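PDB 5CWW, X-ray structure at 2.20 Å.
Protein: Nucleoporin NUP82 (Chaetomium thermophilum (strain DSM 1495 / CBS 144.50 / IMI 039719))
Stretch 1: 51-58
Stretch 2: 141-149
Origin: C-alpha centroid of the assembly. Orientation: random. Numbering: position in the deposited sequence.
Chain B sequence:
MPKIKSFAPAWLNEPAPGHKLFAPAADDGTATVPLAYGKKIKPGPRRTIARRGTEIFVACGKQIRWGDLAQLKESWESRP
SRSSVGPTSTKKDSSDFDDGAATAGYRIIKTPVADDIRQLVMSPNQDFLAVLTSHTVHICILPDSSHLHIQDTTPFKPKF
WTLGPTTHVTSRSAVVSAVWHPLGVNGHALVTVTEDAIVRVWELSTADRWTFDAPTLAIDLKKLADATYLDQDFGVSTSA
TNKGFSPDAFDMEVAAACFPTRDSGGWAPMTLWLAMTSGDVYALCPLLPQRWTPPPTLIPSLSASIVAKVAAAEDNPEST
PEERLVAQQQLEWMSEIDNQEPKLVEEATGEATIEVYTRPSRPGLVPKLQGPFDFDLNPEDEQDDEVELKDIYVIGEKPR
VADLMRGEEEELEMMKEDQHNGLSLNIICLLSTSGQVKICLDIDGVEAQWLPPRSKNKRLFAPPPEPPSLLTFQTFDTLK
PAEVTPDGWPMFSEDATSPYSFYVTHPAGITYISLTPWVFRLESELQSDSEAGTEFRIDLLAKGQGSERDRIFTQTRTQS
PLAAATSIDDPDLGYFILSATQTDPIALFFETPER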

# COMPACT_ATOMS: atom_id res chain seq x y z
N ARG B 51 -6.20 -16.83 9.29
CA ARG B 51 -5.97 -17.84 10.32
C ARG B 51 -5.50 -17.28 11.65
O ARG B 51 -4.99 -16.16 11.73
CB ARG B 51 -4.92 -18.85 9.84
CG ARG B 51 -3.52 -18.25 9.69
CD ARG B 51 -2.49 -19.31 9.42
NE ARG B 51 -2.16 -20.09 10.62
CZ ARG B 51 -1.17 -19.80 11.47
NH1 ARG B 51 -0.40 -18.74 11.28
NH2 ARG B 51 -0.97 -20.58 12.52
N ARG B 52 -5.68 -18.08 12.69
CA ARG B 52 -5.06 -17.86 13.98
C ARG B 52 -4.83 -19.23 14.60
O ARG B 52 -5.77 -20.01 14.77
CB ARG B 52 -5.94 -16.97 14.88
CG ARG B 52 -7.34 -17.50 15.14
CD ARG B 52 -8.13 -16.54 16.02
NE ARG B 52 -9.37 -17.14 16.51
CZ ARG B 52 -10.20 -16.55 17.37
NH1 ARG B 52 -9.92 -15.35 17.85
NH2 ARG B 52 -11.30 -17.18 17.75
N GLY B 53 -3.57 -19.54 14.91
CA GLY B 53 -3.21 -20.87 15.34
C GLY B 53 -3.66 -21.89 14.30
O GLY B 53 -3.30 -21.77 13.12
N THR B 54 -4.45 -22.86 14.72
CA THR B 54 -4.96 -23.89 13.82
C THR B 54 -6.36 -23.56 13.30
O THR B 54 -6.93 -24.33 12.51
CB THR B 54 -5.00 -25.27 14.51
OG1 THR B 54 -5.79 -25.19 15.70
CG2 THR B 54 -3.59 -25.72 14.86
N GLU B 55 -6.91 -22.43 13.73
CA GLU B 55 -8.21 -21.98 13.23
C GLU B 55 -8.04 -21.23 11.92
O GLU B 55 -7.04 -20.53 11.72
CB GLU B 55 -8.90 -21.07 14.25
CG GLU B 55 -9.24 -21.73 15.58
CD GLU B 55 -10.00 -20.80 16.51
OE1 GLU B 55 -10.32 -19.67 16.10
OE2 GLU B 55 -10.28 -21.21 17.66
N ILE B 56 -9.01 -21.37 11.02
CA ILE B 56 -9.01 -20.62 9.77
C ILE B 56 -10.39 -20.03 9.49
O ILE B 56 -11.41 -20.55 9.95
CB ILE B 56 -8.58 -21.50 8.57
CG1 ILE B 56 -9.56 -22.66 8.36
CG2 ILE B 56 -7.17 -22.02 8.78
CD1 ILE B 56 -9.34 -23.41 7.05
N PHE B 57 -10.40 -18.94 8.74
CA PHE B 57 -11.63 -18.26 8.35
C PHE B 57 -11.66 -18.17 6.83
O PHE B 57 -10.78 -17.58 6.22
CB PHE B 57 -11.70 -16.87 8.97
CG PHE B 57 -11.66 -16.88 10.48
CD1 PHE B 57 -10.45 -17.01 11.15
CD2 PHE B 57 -12.82 -16.76 11.22
CE1 PHE B 57 -10.41 -17.02 12.53
CE2 PHE B 57 -12.78 -16.77 12.60
CZ PHE B 57 -11.58 -16.90 13.25
N VAL B 58 -12.69 -18.77 6.23
CA VAL B 58 -12.77 -18.90 4.78
C VAL B 58 -13.97 -18.15 4.22
O VAL B 58 -15.12 -18.54 4.43
CB VAL B 58 -12.87 -20.38 4.36
CG1 VAL B 58 -12.82 -20.51 2.84
CG2 VAL B 58 -11.74 -21.18 5.00
N ILE B 141 -15.54 -8.77 15.43
CA ILE B 141 -15.05 -9.13 16.75
C ILE B 141 -15.10 -10.65 16.85
O ILE B 141 -16.16 -11.23 17.04
CB ILE B 141 -15.88 -8.49 17.88
CG1 ILE B 141 -16.07 -6.99 17.62
CG2 ILE B 141 -15.22 -8.73 19.23
CD1 ILE B 141 -14.79 -6.23 17.40
N LEU B 142 -13.94 -11.28 16.71
CA LEU B 142 -13.88 -12.74 16.64
C LEU B 142 -14.40 -13.37 17.92
O LEU B 142 -14.07 -12.92 19.02
CB LEU B 142 -12.44 -13.19 16.35
CG LEU B 142 -11.89 -12.73 14.99
CD1 LEU B 142 -10.44 -13.15 14.83
CD2 LEU B 142 -12.74 -13.29 13.85
N PRO B 143 -15.22 -14.43 17.79
CA PRO B 143 -15.85 -15.02 18.97
C PRO B 143 -14.94 -15.98 19.72
O PRO B 143 -13.87 -16.34 19.23
CB PRO B 143 -17.04 -15.78 18.37
CG PRO B 143 -16.53 -16.23 17.04
CD PRO B 143 -15.61 -15.13 16.55
N ASP B 144 -15.37 -16.37 20.92
CA ASP B 144 -14.65 -17.35 21.71
C ASP B 144 -14.58 -18.67 20.94
O ASP B 144 -15.53 -19.05 20.26
CB ASP B 144 -15.32 -17.55 23.07
CG ASP B 144 -14.39 -18.14 24.11
OD1 ASP B 144 -13.53 -18.97 23.74
OD2 ASP B 144 -14.52 -17.78 25.29
N SER B 145 -13.45 -19.36 21.05
CA SER B 145 -13.25 -20.62 20.34
C SER B 145 -14.17 -21.73 20.86
O SER B 145 -14.35 -22.75 20.20
CB SER B 145 -11.79 -21.06 20.44
OG SER B 145 -10.93 -20.07 19.87
N SER B 146 -14.75 -21.52 22.04
CA SER B 146 -15.64 -22.52 22.64
C SER B 146 -16.87 -22.77 21.77
O SER B 146 -17.52 -23.81 21.89
CB SER B 146 -16.07 -22.07 24.04
OG SER B 146 -16.76 -20.83 23.99
N HIS B 147 -17.19 -21.82 20.90
CA HIS B 147 -18.36 -21.93 20.03
C HIS B 147 -18.18 -22.98 18.94
O HIS B 147 -19.13 -23.30 18.21
CB HIS B 147 -18.68 -20.58 19.39
CG HIS B 147 -19.22 -19.56 20.34
ND1 HIS B 147 -20.56 -19.49 20.67
CD2 HIS B 147 -18.62 -18.57 21.04
CE1 HIS B 147 -20.76 -18.51 21.52
NE2 HIS B 147 -19.59 -17.93 21.77
N LEU B 148 -16.97 -23.53 18.82
CA LEU B 148 -16.70 -24.57 17.83
C LEU B 148 -17.10 -25.96 18.34
O LEU B 148 -17.21 -26.90 17.55
CB LEU B 148 -15.22 -24.57 17.45
CG LEU B 148 -14.77 -23.42 16.53
CD1 LEU B 148 -13.26 -23.38 16.42
CD2 LEU B 148 -15.40 -23.56 15.15
N HIS B 149 -17.31 -26.08 19.65
CA HIS B 149 -17.77 -27.35 20.23
C HIS B 149 -19.28 -27.50 20.07
O HIS B 149 -20.02 -26.52 20.06
CB HIS B 149 -17.39 -27.43 21.70
CG HIS B 149 -15.92 -27.28 21.96
ND1 HIS B 149 -14.98 -28.13 21.42
CD2 HIS B 149 -15.23 -26.38 22.71
CE1 HIS B 149 -13.77 -27.76 21.82
NE2 HIS B 149 -13.90 -26.70 22.60

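The contact centres on a pair of opposite charges, R52 and E55, that are joined to each other and each reach across to the second stretch. Both residues lie on the same stretch, at the two ends of a type II' beta turn. A salt bridge links them, with R52 NE 2.7 Å from E55 OE1. A weak hydrogen bond also runs from R52 NH2 to E55 OE1, at 3.1 Å. The two side chains are thus bonded to each other as well as to the second stretch.

R52 has an extended side chain, with chi2 and chi3 both t. This carries the guanidinium out to the loop at P143. There R52 NH2 donates a hydrogen bond to P143 O, at 3.1 Å and with an N-H...O angle of 153°. The carbonyl lies at the edge of the guanidinium, near its plane, where the N-H groups point. The acceptor is a backbone atom, so the bond does not draw on the proline ring. R52 NH1 also packs against L142, 3.6 Å from L142 CB.

E55 uses its other carboxylate oxygen for the second crossing. S145 OG donates a hydrogen bond to E55 OE2 at 2.6 Å, a short distance. OE1 faces the arginine and OE2 faces the serine, so the two oxygens have separate partners here. S145 opens a 3-10 segment that runs to L148. Backbone bonds support this segment: L148 N donates to S145 O at 3.1 Å. L148 also comes near the carboxylate, with its CD1 3.9 Å from E55 OE2. This is a packing contact.

F57 adds an apolar contact. Its CE2 lies 3.7 Å from L142 CD2. L142 thus meets both the F57 ring and, through its CB, R52 NH1. R52, E55 and F57 all direct their CA-to-CB bonds toward the second stretch. I56 and V58, which alternate with E55 and F57 along the strand, do not reach it.

The charged pair flanks the turn. R52 N donates to E55 O at 3.0 Å, and E55 N donates to R52 O at 2.9 Å. These two backbone bonds close the hairpin and bring the residues side by side. G53 occupies a turn position with phi 55° and psi -124°. A positive phi favours glycine. G53 O also accepts a hydrogen bond from R51 NH2 at 2.7 Å, away from the contact.

The buried area is modest, 282 Å² summed over both sides. Two hydrogen bonds cross between the stretches, and both involve the linked pair.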